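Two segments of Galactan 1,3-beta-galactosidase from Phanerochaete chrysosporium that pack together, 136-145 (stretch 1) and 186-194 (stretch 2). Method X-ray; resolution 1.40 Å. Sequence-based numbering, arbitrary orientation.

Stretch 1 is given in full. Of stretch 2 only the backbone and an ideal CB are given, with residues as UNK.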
# COMPACT_ATOMS: atom_id res chain seq x y z
N ARG A 136 2.05 14.34 -12.71
CA ARG A 136 1.35 13.06 -12.74
C ARG A 136 1.19 12.55 -11.31
O ARG A 136 0.42 13.15 -10.54
CB ARG A 136 1.98 12.09 -13.73
CG ARG A 136 1.67 12.49 -15.17
CD ARG A 136 2.26 11.53 -16.18
NE ARG A 136 1.90 11.88 -17.55
CZ ARG A 136 2.53 12.79 -18.29
NH1 ARG A 136 3.56 13.47 -17.80
NH2 ARG A 136 2.11 13.04 -19.52
N ASP A 137 1.90 11.50 -10.89
CA ASP A 137 1.82 11.12 -9.48
C ASP A 137 2.22 12.31 -8.62
O ASP A 137 3.19 13.02 -8.93
CB ASP A 137 2.82 10.00 -9.17
CG ASP A 137 2.33 8.62 -9.55
OD1 ASP A 137 1.31 8.49 -10.24
OD2 ASP A 137 3.02 7.66 -9.16
N GLU A 138 1.48 12.53 -7.54
CA GLU A 138 1.74 13.68 -6.69
C GLU A 138 1.43 13.34 -5.25
O GLU A 138 0.75 12.35 -4.95
CB GLU A 138 0.97 14.94 -7.14
CG GLU A 138 -0.54 14.76 -7.37
CD GLU A 138 -1.31 14.27 -6.15
OE1 GLU A 138 -2.05 13.29 -6.30
OE2 GLU A 138 -1.17 14.85 -5.04
N SER A 139 1.91 14.18 -4.35
CA SER A 139 1.41 14.22 -2.99
C SER A 139 1.43 15.67 -2.52
O SER A 139 1.98 16.56 -3.19
CB SER A 139 2.21 13.29 -2.08
OG SER A 139 1.69 13.28 -0.76
N ILE A 140 0.86 15.90 -1.35
CA ILE A 140 0.87 17.21 -0.69
C ILE A 140 1.49 16.99 0.67
O ILE A 140 1.08 16.10 1.41
CB ILE A 140 -0.55 17.78 -0.53
CG1 ILE A 140 -1.22 17.99 -1.90
CG2 ILE A 140 -0.54 19.07 0.31
CD1 ILE A 140 -0.59 19.08 -2.71
N PHE A 141 2.50 17.80 1.01
CA PHE A 141 3.11 17.78 2.33
C PHE A 141 2.84 19.11 3.02
O PHE A 141 3.09 20.17 2.44
CB PHE A 141 4.62 17.54 2.23
CG PHE A 141 5.32 17.69 3.55
CD1 PHE A 141 5.16 16.74 4.54
CD2 PHE A 141 6.06 18.83 3.83
CE1 PHE A 141 5.74 16.89 5.78
CE2 PHE A 141 6.66 19.00 5.08
CZ PHE A 141 6.50 18.02 6.05
N GLN A 142 2.35 19.05 4.25
CA GLN A 142 2.12 20.24 5.06
C GLN A 142 3.14 20.27 6.19
O GLN A 142 3.17 19.37 7.04
CB GLN A 142 0.70 20.21 5.63
CG GLN A 142 0.30 21.47 6.39
CD GLN A 142 -1.12 21.35 6.92
OE1 GLN A 142 -1.47 20.34 7.53
NE2 GLN A 142 -1.94 22.36 6.66
N ASP A 143 3.97 21.32 6.21
CA ASP A 143 4.98 21.47 7.24
C ASP A 143 4.34 21.96 8.54
O ASP A 143 3.19 22.38 8.58
CB ASP A 143 6.05 22.44 6.76
CG ASP A 143 7.43 22.15 7.34
OD1 ASP A 143 7.56 21.31 8.25
OD2 ASP A 143 8.40 22.78 6.84
N ASP A 144 5.13 21.89 9.62
CA ASP A 144 4.67 22.30 10.94
C ASP A 144 5.31 23.61 11.39
O ASP A 144 5.43 23.86 12.60
CB ASP A 144 4.84 21.18 11.97
CG ASP A 144 6.29 20.78 12.18
OD1 ASP A 144 7.20 21.33 11.51
OD2 ASP A 144 6.54 19.90 13.04
N ASP A 145 5.74 24.43 10.45
CA ASP A 145 6.10 25.81 10.76
C ASP A 145 4.85 26.61 11.09
O ASP A 145 3.72 26.11 11.03
CB ASP A 145 6.87 26.42 9.59
CG ASP A 145 6.05 26.48 8.31
OD1 ASP A 145 5.18 25.61 8.09
OD2 ASP A 145 6.29 27.40 7.51
N UNK A 186 11.11 9.52 -10.57
CA UNK A 186 10.47 9.17 -9.31
C UNK A 186 8.98 9.42 -9.40
O UNK A 186 8.53 10.40 -10.00
CB UNK A 186 11.08 9.96 -8.15
N UNK A 187 8.21 8.55 -8.76
CA UNK A 187 6.78 8.79 -8.63
C UNK A 187 6.31 8.29 -7.27
O UNK A 187 7.12 8.01 -6.38
CB UNK A 187 6.00 8.11 -9.76
N UNK A 188 4.99 8.23 -7.09
CA UNK A 188 4.37 7.82 -5.83
C UNK A 188 5.04 8.44 -4.59
O UNK A 188 5.45 7.72 -3.66
CB UNK A 188 4.41 6.29 -5.72
N UNK A 189 5.19 9.76 -4.54
CA UNK A 189 5.94 10.37 -3.44
C UNK A 189 5.12 10.52 -2.17
O UNK A 189 3.89 10.59 -2.19
CB UNK A 189 6.46 11.74 -3.87
N UNK A 190 5.84 10.61 -1.06
CA UNK A 190 5.31 11.17 0.17
C UNK A 190 6.45 11.66 1.03
O UNK A 190 7.58 11.17 0.90
CB UNK A 190 4.46 10.14 0.93
N UNK A 191 6.17 12.64 1.90
CA UNK A 191 7.17 13.14 2.84
C UNK A 191 6.63 13.03 4.26
O UNK A 191 5.47 13.35 4.53
CB UNK A 191 7.55 14.59 2.52
N UNK A 192 7.49 12.55 5.16
CA UNK A 192 7.19 12.53 6.58
C UNK A 192 8.36 13.15 7.32
O UNK A 192 9.53 12.93 6.96
CB UNK A 192 6.91 11.11 7.07
N UNK A 193 8.06 13.94 8.34
CA UNK A 193 9.12 14.50 9.16
C UNK A 193 9.54 13.52 10.24
O UNK A 193 8.74 12.70 10.72
CB UNK A 193 8.67 15.82 9.79
N UNK A 194 10.80 13.61 10.62
CA UNK A 194 11.34 12.80 11.70
C UNK A 194 12.46 13.60 12.34
O UNK A 194 13.45 13.89 11.67
CB UNK A 194 11.83 11.44 11.20

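Strand 138-142 and the strand covering 189-194 run in nearly the same direction (16° between axes, closest approach 6.0 Å), so successive residues of stretch 2 meet successive parts of stretch 1, as the CA pairs Ser139-Gly190 (5.9 Å) and Phe141-Ile191 (6.2 Å) indicate.

At 186 the ideal CB has nothing of stretch 1 within 5.5 Å, so these atoms set no preference; the residue is Leu186, which makes no contact here.

Position 187 points toward stretch 1, its ideal CB only 3.1 Å from Asp137 OD2. A donor or a basic group would answer that carboxylate, and a small residue would also fit. The deposited Glu187 is less expected: its OE1 lies 3.4 Å from Asp137 OD2, two acceptors of like charge without a hydrogen bond. Water 1 bridges the two residues, its O accepting from Asp137 N (3.0 Å) and donating to Glu187 OE1 (2.8 Å).

Position 188 has phi/psi of 43/53, a left-handed conformation that favours glycine, asparagine or aspartate. Its CB points away overall, yet lies 4.0 Å from Asp137 OD2, and its backbone N must stay free to donate. Ala188 meets this with a small side chain, and Ala188 N donates to Asp137 OD2 at 2.9 Å (141°).

Position 189, at phi -81, permits proline; its CB points sideways, 4.9 Å from Ser139 CB, leaving room for a compact apolar group. The Pro189 ring packs against the backbone and side chain of stretch 1, CG 3.9 Å from Glu138 C and 4.2 Å from Ser139 CB. Waters 2 and 3 both donate to Pro189 O, linking it to Glu138 O and Ser139 OG.

At 190 the extended angles (-157/154) suit many residues, and an ideal CB would sit 4.5 Å from Ser139 OG, so a small or polar residue is plausible. Gly190 supplies only backbone, its CA 4.3 Å from Ser139 OG.

Position 191 points toward the Phe141 ring, ideal CB 3.8 Å from CD1; valine, leucine, isoleucine or methionine would suit. Ile191 places CG2 over the ring face, 3.7 Å from the centroid of Phe141 and 18° off the normal, a CH-pi contact.

Position 192 points away, allowing a range of residues; Val192 makes no contact.

At 193 CA-to-CB points toward stretch 1, the ideal CB lying 4.8 Å from Phe141 CZ, with the carboxylates of Asp143 and Asp144 beyond. A long basic chain, lysine or arginine, is the clear choice. Lys193 passes CG by the ring edge (3.6 Å from Phe141 CZ), and its NZ forms salt bridges with Asp143 OD1 and Asp144 OD1, each 2.9 Å away.

Position 194 is out of reach and unconstrained by stretch 1; it is His194.

Stretch 2 186-194: LEAPGIVKH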
# COMPACT_ATOMS: atom_id res chain seq x y z
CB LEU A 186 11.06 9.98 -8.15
CG LEU A 186 12.53 9.72 -7.81
CD1 LEU A 186 13.04 10.75 -6.83
CD2 LEU A 186 12.74 8.30 -7.29
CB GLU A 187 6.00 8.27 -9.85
CG GLU A 187 6.04 6.77 -10.00
CD GLU A 187 5.24 6.29 -11.21
OE1 GLU A 187 4.77 7.14 -12.01
OE2 GLU A 187 5.07 5.07 -11.38
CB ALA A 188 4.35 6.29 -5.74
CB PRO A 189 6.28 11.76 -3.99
CG PRO A 189 5.11 12.09 -4.88
CD PRO A 189 4.77 10.77 -5.54
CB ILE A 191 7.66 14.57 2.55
CG1 ILE A 191 8.58 14.57 1.32
CG2 ILE A 191 8.33 15.20 3.80
CD1 ILE A 191 8.94 15.97 0.79
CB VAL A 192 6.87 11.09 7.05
CG1 VAL A 192 8.07 10.18 6.89
CG2 VAL A 192 6.37 11.10 8.49
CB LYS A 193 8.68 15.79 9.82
CG LYS A 193 8.52 16.91 8.85
CD LYS A 193 8.34 18.23 9.59
CE LYS A 193 9.68 18.88 9.90
NZ LYS A 193 9.54 20.33 10.20
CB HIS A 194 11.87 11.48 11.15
CG HIS A 194 12.67 10.69 12.14
ND1 HIS A 194 12.09 9.92 13.12
CD2 HIS A 194 14.01 10.55 12.29
CE1 HIS A 194 13.03 9.34 13.84
NE2 HIS A 194 14.21 9.71 13.35
O HOH W 1 3.83 9.75 -12.36
O HOH W 2 1.91 9.99 -4.11
O HOH W 3 2.03 10.56 -0.17
O HOH W 4 3.50 13.90 1.52
O HOH W 5 9.23 19.24 13.17
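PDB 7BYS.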